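Local coordinates for N-acetylneuraminic acid (Sialic acid) synthetase (Leptospira borgpetersenii serovar Hardjo-bovis, PDB 6NCS), which probably catalyses the synthesis of a sialic acid (N-acetylneuraminic acid) or its 9-phosphate, and binds a manganese ion, at residues I174-V179 and I227-Y232; D209-K212 and I216-L219. All blocks are in the same frame, centred on the assembly; numbering follows the deposited sequence.

Both contacts belong to one TIM-type barrel, a parallel sheet in which strand 205-209 lies between strands 173-178 and 227-231. Interaction 1 joins those two flanking strands across the barrel interior. Interaction 2 falls between its segments in the chain: strand 205-209 runs into loop 209-212, helix 215-222 follows, and strand 227-231 comes next. The centres are about 9 Å apart. Glu229 O is 2.9 Å from Asp209 N, a probable hydrogen bond, and the two contacts also touch through a salt bridge. His210 from interaction 2 and His231 from interaction 1 bind the same manganese, so neighbouring strand ends each contribute a ligand to one metal site.

Interaction 1 (I174-V179 and I227-Y232); sequences ILLHCV and IIEKHY. With MN (manganese (II) ion), chain C.
Ile174 and Ile227 meet by their methyl ends inside the barrel. The two side chains run obliquely to each other, and Ile174 CG2 comes to 3.5 Å from Ile227 CD1. Ile174 has CG1 beside its backbone N (chi1 -65°) and CG2 anti to that N, which turns the CG2 methyl to Ile227. Leu176 approaches Ile227 at about a right angle. Its CD2 rests 3.8 Å from Ile227 CB and also touches CG2, so Ile227 packs against both residues. The other methyl, Leu176 CD1, is 4.0 Å from Glu229 OE2.

Glu229 is extended, with CG anti to the backbone N (chi1 -176°). This carries the buried carboxylate inward, across the direction of Leu176. OE2 pairs with Lys125 in a salt bridge. OE1 accepts a 2.5 Å hydrogen bond from a water, and that water sits 2.0 Å from the manganese. Glu229 thus belongs to the second shell of the metal. Its side chain also lies about 4 Å, between nearest atoms, from a bound citrate that probably came from the crystallisation liquor. His231, farther along the same strand, binds manganese directly through NE2 at 2.2 Å. His210 is a further ligand.

The two strand segments run at 53° to each other, with axes 8.3 Å apart at closest approach. They are not sheet neighbours: strand 205-209 lies between them. Strand 146-150 borders 174-178 on one side, where Ile148 touches Ile174 and Leu176. Strand 27-33 borders 227-231, with Ile29 against Ile227 and Glu229. Helix 249-266 covers Ile228 and Lys230.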
ATOM      1  N   ILE A 174       2.489  -4.253 -20.122  1.00 13.45           N
ATOM      2  CA  ILE A 174       2.615  -3.839 -18.730  1.00 10.22           C
ATOM      3  C   ILE A 174       2.527  -2.319 -18.694  1.00 11.50           C
ATOM      4  O   ILE A 174       3.146  -1.640 -19.517  1.00 13.02           O
ATOM      5  CB  ILE A 174       3.954  -4.328 -18.143  1.00 15.69           C
ATOM      6  CG1 ILE A 174       3.966  -5.855 -18.094  1.00 16.52           C
ATOM      7  CG2 ILE A 174       4.250  -3.697 -16.776  1.00 13.37           C
ATOM      8  CD1 ILE A 174       5.360  -6.454 -18.050  1.00 18.46           C
ATOM      9  N   LEU A 175       1.775  -1.777 -17.734  1.00 12.70           N
ATOM     10  CA  LEU A 175       1.642  -0.330 -17.595  1.00 12.15           C
ATOM     11  C   LEU A 175       2.214   0.112 -16.252  1.00 10.40           C
ATOM     12  O   LEU A 175       1.889  -0.479 -15.222  1.00 11.90           O
ATOM     13  CB  LEU A 175       0.177   0.066 -17.705  1.00 13.00           C
ATOM     14  CG  LEU A 175      -0.188   1.540 -17.659  1.00 13.79           C
ATOM     15  CD1 LEU A 175       0.426   2.228 -18.879  1.00 15.53           C
ATOM     16  CD2 LEU A 175      -1.708   1.689 -17.692  1.00 14.12           C
ATOM     17  N   LEU A 176       3.063   1.140 -16.258  1.00 11.87           N
ATOM     18  CA  LEU A 176       3.631   1.675 -15.023  1.00 12.17           C
ATOM     19  C   LEU A 176       3.024   3.040 -14.709  1.00 12.29           C
ATOM     20  O   LEU A 176       3.107   3.964 -15.524  1.00 11.34           O
ATOM     21  CB  LEU A 176       5.150   1.809 -15.115  1.00  9.73           C
ATOM     22  CG  LEU A 176       5.946   0.573 -15.535  1.00 11.09           C
ATOM     23  CD1 LEU A 176       7.460   0.905 -15.545  1.00 13.92           C
ATOM     24  CD2 LEU A 176       5.644  -0.589 -14.615  1.00 11.58           C
ATOM     25  N   HIS A 177       2.443   3.172 -13.523  1.00 11.68           N
ATOM     26  CA  HIS A 177       2.179   4.505 -12.997  1.00 15.25           C
ATOM     27  C   HIS A 177       3.496   5.257 -12.844  1.00 15.98           C
ATOM     28  O   HIS A 177       4.537   4.671 -12.539  1.00 15.53           O
ATOM     29  CB  HIS A 177       1.448   4.431 -11.650  1.00 14.30           C
ATOM     30  CG  HIS A 177       1.274   5.769 -11.008  1.00 15.15           C
ATOM     31  ND1 HIS A 177       0.709   6.837 -11.669  1.00 15.07           N
ATOM     32  CD2 HIS A 177       1.635   6.231  -9.788  1.00 13.34           C
ATOM     33  CE1 HIS A 177       0.718   7.898 -10.883  1.00 15.59           C
ATOM     34  NE2 HIS A 177       1.277   7.559  -9.734  1.00 15.66           N
ATOM     35  N   CYS A 178       3.455   6.563 -13.083  1.00 13.14           N
ATOM     36  CA  CYS A 178       4.661   7.365 -13.193  1.00 14.77           C
ATOM     37  C   CYS A 178       4.237   8.822 -13.118  1.00 18.61           C
ATOM     38  O   CYS A 178       3.130   9.171 -13.540  1.00 17.29           O
ATOM     39  CB  CYS A 178       5.390   7.078 -14.523  1.00 17.63           C
ATOM     40  SG  CYS A 178       6.954   7.952 -14.726  1.00 22.74           S
ATOM     41  N   VAL A 179       5.102   9.660 -12.554  1.00 14.64           N
ATOM     42  CA  VAL A 179       4.879  11.099 -12.505  1.00 16.13           C
ATOM     43  C   VAL A 179       6.104  11.770 -13.104  1.00 19.29           C
ATOM     44  O   VAL A 179       7.206  11.650 -12.553  1.00 20.17           O
ATOM     45  CB  VAL A 179       4.629  11.605 -11.072  1.00 16.61           C
ATOM     46  CG1 VAL A 179       4.428  13.120 -11.058  1.00 21.18           C
ATOM     47  CG2 VAL A 179       3.440  10.883 -10.468  1.00 19.17           C
ATOM     48  N   ILE A 227       5.631  -4.176 -10.621  1.00 12.81           N
ATOM     49  CA  ILE A 227       6.899  -3.887 -11.266  1.00 10.43           C
ATOM     50  C   ILE A 227       7.370  -2.582 -10.651  1.00 11.23           C
ATOM     51  O   ILE A 227       6.552  -1.693 -10.397  1.00 13.18           O
ATOM     52  CB  ILE A 227       6.752  -3.735 -12.799  1.00 11.22           C
ATOM     53  CG1 ILE A 227       6.167  -4.993 -13.438  1.00 14.87           C
ATOM     54  CG2 ILE A 227       8.097  -3.382 -13.440  1.00 12.32           C
ATOM     55  CD1 ILE A 227       4.620  -5.003 -13.514  1.00 21.94           C
ATOM     56  N   ILE A 228       8.670  -2.469 -10.385  1.00 10.83           N
ATOM     57  CA  ILE A 228       9.258  -1.225  -9.897  1.00 10.44           C
ATOM     58  C   ILE A 228      10.411  -0.862 -10.812  1.00 14.58           C
ATOM     59  O   ILE A 228      11.293  -1.697 -11.066  1.00 14.21           O
ATOM     60  CB  ILE A 228       9.755  -1.336  -8.443  1.00 12.87           C
ATOM     61  CG1 ILE A 228       8.581  -1.512  -7.477  1.00 15.78           C
ATOM     62  CG2 ILE A 228      10.581  -0.103  -8.072  1.00 14.01           C
ATOM     63  CD1 ILE A 228       7.742  -0.227  -7.288  1.00 15.67           C
ATOM     64  N   GLU A 229      10.412   0.380 -11.295  1.00 12.31           N
ATOM     65  CA  GLU A 229      11.530   0.932 -12.044  1.00 10.70           C
ATOM     66  C   GLU A 229      12.128   2.071 -11.227  1.00 17.26           C
ATOM     67  O   GLU A 229      11.394   2.917 -10.709  1.00 15.96           O
ATOM     68  CB  GLU A 229      11.076   1.427 -13.423  1.00 14.00           C
ATOM     69  CG  GLU A 229      12.217   1.923 -14.286  1.00 14.64           C
ATOM     70  CD  GLU A 229      11.749   2.383 -15.653  1.00 33.56           C
ATOM     71  OE1 GLU A 229      11.845   3.591 -15.945  1.00 45.53           O
ATOM     72  OE2 GLU A 229      11.276   1.537 -16.433  1.00 34.13           O
ATOM     73  N   LYS A 230      13.450   2.078 -11.094  1.00 11.61           N
ATOM     74  CA  LYS A 230      14.145   3.079 -10.290  1.00 12.25           C
ATOM     75  C   LYS A 230      15.421   3.479 -11.007  1.00 15.69           C
ATOM     76  O   LYS A 230      16.187   2.607 -11.427  1.00 12.88           O
ATOM     77  CB  LYS A 230      14.460   2.517  -8.892  1.00 15.19           C
ATOM     78  CG  LYS A 230      15.323   3.402  -8.000  1.00 15.92           C
ATOM     79  CD  LYS A 230      14.582   4.640  -7.519  1.00 14.64           C
ATOM     80  CE  LYS A 230      15.561   5.671  -6.944  1.00 15.03           C
ATOM     81  NZ  LYS A 230      14.856   6.945  -6.562  1.00 18.45           N
ATOM     82  N   HIS A 231      15.649   4.783 -11.170  1.00 13.77           N
ATOM     83  CA  HIS A 231      16.893   5.213 -11.796  1.00 15.78           C
ATOM     84  C   HIS A 231      18.079   4.787 -10.943  1.00 18.23           C
ATOM     85  O   HIS A 231      17.988   4.678  -9.717  1.00 19.00           O
ATOM     86  CB  HIS A 231      16.917   6.726 -12.003  1.00 15.48           C
ATOM     87  CG  HIS A 231      16.062   7.189 -13.140  1.00 18.96           C
ATOM     88  ND1 HIS A 231      16.588   7.744 -14.286  1.00 19.86           N
ATOM     89  CD2 HIS A 231      14.718   7.168 -13.312  1.00 21.27           C
ATOM     90  CE1 HIS A 231      15.606   8.049 -15.116  1.00 20.07           C
ATOM     91  NE2 HIS A 231      14.461   7.712 -14.547  1.00 26.79           N
ATOM     92  N   TYR A 232      19.210   4.574 -11.606  1.00 17.01           N
ATOM     93  CA  TYR A 232      20.298   3.817 -11.012  1.00 15.33           C
ATOM     94  C   TYR A 232      21.637   4.387 -11.456  1.00 17.55           C
ATOM     95  O   TYR A 232      21.809   4.784 -12.614  1.00 16.85           O
ATOM     96  CB  TYR A 232      20.135   2.334 -11.393  1.00 14.81           C
ATOM     97  CG  TYR A 232      21.362   1.482 -11.215  1.00 16.26           C
ATOM     98  CD1 TYR A 232      21.926   1.294  -9.958  1.00 16.43           C
ATOM     99  CD2 TYR A 232      21.942   0.836 -12.300  1.00 16.12           C
ATOM    100  CE1 TYR A 232      23.056   0.512  -9.796  1.00 16.24           C
ATOM    101  CE2 TYR A 232      23.064   0.038 -12.140  1.00 19.41           C
ATOM    102  CZ  TYR A 232      23.615  -0.116 -10.887  1.00 18.97           C
ATOM    103  OH  TYR A 232      24.733  -0.901 -10.726  1.00 18.78           O
TER
HETATM  104 MN    MN C 301      12.676   7.801 -15.857  0.66 19.63          MN
HETATM  105  O   HOH W   1      12.430   5.922 -15.349  1.00 24.55           O

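Interaction 2 (D209-K212 and I216-L219). With MN (manganese (II) ion), chain C.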
ATOM      1  N   ASP A 209       9.740   5.247 -10.665  1.00 13.77           N
ATOM      2  CA  ASP A 209      10.026   6.289  -9.689  1.00 15.51           C
ATOM      3  C   ASP A 209      10.959   7.359 -10.235  1.00 16.80           C
ATOM      4  O   ASP A 209      11.922   7.062 -10.955  1.00 19.40           O
ATOM      5  CB  ASP A 209      10.655   5.711  -8.422  1.00 16.98           C
ATOM      6  CG  ASP A 209      10.753   6.743  -7.310  1.00 15.83           C
ATOM      7  OD1 ASP A 209       9.695   7.212  -6.840  1.00 18.07           O
ATOM      8  OD2 ASP A 209      11.878   7.095  -6.909  1.00 20.12           O
ATOM      9  N   HIS A 210      10.696   8.607  -9.837  1.00 15.36           N
ATOM     10  CA  HIS A 210      11.592   9.725 -10.115  1.00 16.48           C
ATOM     11  C   HIS A 210      11.831  10.552  -8.855  1.00 17.32           C
ATOM     12  O   HIS A 210      12.112  11.754  -8.926  1.00 18.55           O
ATOM     13  CB  HIS A 210      11.054  10.575 -11.262  1.00 23.51           C
ATOM     14  CG  HIS A 210      11.008   9.825 -12.553  1.00 30.18           C
ATOM     15  ND1 HIS A 210       9.873   9.187 -13.004  1.00 28.05           N
ATOM     16  CD2 HIS A 210      11.985   9.533 -13.444  1.00 29.96           C
ATOM     17  CE1 HIS A 210      10.141   8.575 -14.145  1.00 33.36           C
ATOM     18  NE2 HIS A 210      11.416   8.767 -14.432  1.00 31.21           N
ATOM     19  N   SER A 211      11.739   9.908  -7.699  1.00 20.42           N
ATOM     20  CA  SER A 211      12.035  10.543  -6.428  1.00 22.45           C
ATOM     21  C   SER A 211      13.515  10.399  -6.087  1.00 20.40           C
ATOM     22  O   SER A 211      14.267   9.666  -6.733  1.00 18.23           O
ATOM     23  CB  SER A 211      11.205   9.921  -5.310  1.00 22.76           C
ATOM     24  OG  SER A 211      11.811   8.707  -4.905  1.00 20.66           O
ATOM     25  N   LYS A 212      13.920  11.094  -5.023  1.00 19.13           N
ATOM     26  CA  LYS A 212      15.295  11.063  -4.545  1.00 19.64           C
ATOM     27  C   LYS A 212      15.550   9.955  -3.520  1.00 19.98           C
ATOM     28  O   LYS A 212      16.552  10.012  -2.801  1.00 23.94           O
ATOM     29  CB  LYS A 212      15.676  12.423  -3.951  1.00 21.39           C
ATOM     30  CG  LYS A 212      15.770  13.544  -4.985  1.00 23.62           C
ATOM     31  CD  LYS A 212      16.385  14.816  -4.399  1.00 29.29           C
ATOM     32  CE  LYS A 212      15.447  15.475  -3.394  1.00 48.85           C
ATOM     33  NZ  LYS A 212      15.854  16.876  -3.057  1.00 56.99           N
ATOM     34  N   ILE A 216       9.442   5.938  -1.588  1.00 15.06           N
ATOM     35  CA  ILE A 216       8.235   6.010  -2.413  1.00 14.46           C
ATOM     36  C   ILE A 216       8.035   4.742  -3.242  1.00 19.92           C
ATOM     37  O   ILE A 216       6.921   4.194  -3.231  1.00 12.65           O
ATOM     38  CB  ILE A 216       8.236   7.297  -3.252  1.00 15.23           C
ATOM     39  CG1 ILE A 216       8.171   8.514  -2.329  1.00 16.83           C
ATOM     40  CG2 ILE A 216       7.037   7.308  -4.180  1.00 16.08           C
ATOM     41  CD1 ILE A 216       8.302   9.866  -3.019  1.00 24.12           C
ATOM     42  N   PRO A 217       9.046   4.204  -3.939  1.00 12.51           N
ATOM     43  CA  PRO A 217       8.828   2.902  -4.600  1.00 16.09           C
ATOM     44  C   PRO A 217       8.441   1.767  -3.643  1.00 12.40           C
ATOM     45  O   PRO A 217       7.641   0.901  -4.019  1.00 13.47           O
ATOM     46  CB  PRO A 217      10.169   2.630  -5.313  1.00 16.50           C
ATOM     47  CG  PRO A 217      11.115   3.686  -4.889  1.00 17.37           C
ATOM     48  CD  PRO A 217      10.306   4.842  -4.360  1.00 15.13           C
ATOM     49  N   LEU A 218       8.959   1.745  -2.418  1.00 13.33           N
ATOM     50  CA  LEU A 218       8.523   0.719  -1.467  1.00 11.12           C
ATOM     51  C   LEU A 218       7.060   0.911  -1.086  1.00 11.50           C
ATOM     52  O   LEU A 218       6.299  -0.065  -0.995  1.00 13.36           O
ATOM     53  CB  LEU A 218       9.408   0.744  -0.218  1.00 12.12           C
ATOM     54  CG  LEU A 218      10.847   0.294  -0.541  1.00 14.22           C
ATOM     55  CD1 LEU A 218      11.732   0.486   0.663  1.00 14.28           C
ATOM     56  CD2 LEU A 218      10.823  -1.175  -0.945  1.00 16.79           C
ATOM     57  N   LEU A 219       6.654   2.157  -0.826  1.00 13.64           N
ATOM     58  CA  LEU A 219       5.237   2.416  -0.607  1.00 11.99           C
ATOM     59  C   LEU A 219       4.418   2.018  -1.828  1.00 10.96           C
ATOM     60  O   LEU A 219       3.286   1.541  -1.688  1.00 12.77           O
ATOM     61  CB  LEU A 219       5.009   3.891  -0.251  1.00 13.35           C
ATOM     62  CG  LEU A 219       5.549   4.310   1.124  1.00 14.90           C
ATOM     63  CD1 LEU A 219       5.503   5.807   1.305  1.00 17.50           C
ATOM     64  CD2 LEU A 219       4.760   3.604   2.221  1.00 15.96           C
TER
HETATM   65 MN    MN C 301      12.676   7.801 -15.857  0.66 19.63          MN
HETATM   66  O   HOH W   2      11.500   7.858  -2.203  1.00 18.01           O
HETATM   67  O   HOH W   1      12.430   5.922 -15.349  1.00 24.55           O
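Ile216 and Pro217, in the first turn of helix 215-222, pack against Asp209 and Ser211 in the loop after strand 205-209. This is a beta-to-alpha connection of the TIM barrel, at the end of the strand where manganese is bound.

Ile216 meets both loop residues with different branches. Its CD1 reaches Ser211 CB at 3.7 Å. Its CG2 touches Asp209 OD1, and the two side chains cross at about a right angle. The backbone of Ile216 is joined to the loop through a water. That water accepts a hydrogen bond from Ile216 N and donates one to Ser211 OG.

Pro217 sets CD over the flat face of the Asp209 carboxylate, with CG beside it, the two side chains lying obliquely. CD is 3.5 Å from both Asp209 CG and Asp209 OD1. The carboxylate is buried and held at both oxygens. OD1 bonds to Tyr207, and OD2 forms a salt bridge with Lys230 NZ. Pro217 also touches Ile228 of strand 227-231. Leu218 then turns to helix 249-266, and Leu219 packs on Leu191 of its own chain and on Ile265 of the second subunit.

Between Asp209 and Ser211, His210 binds manganese through NE2 at 2.1 Å. Its ring also meets Tyr182 edge-to-face. The two residues that flank His210 are bonded to each other. Ser211 OG stands between its backbone N and carbonyl carbon (chi1 80°), a torsion that brings it to the aspartate. There Ser211 OG donates a 2.6 Å hydrogen bond to the syn lone pair of Asp209 OD2, and Ser211 N adds a weak bond to the same oxygen.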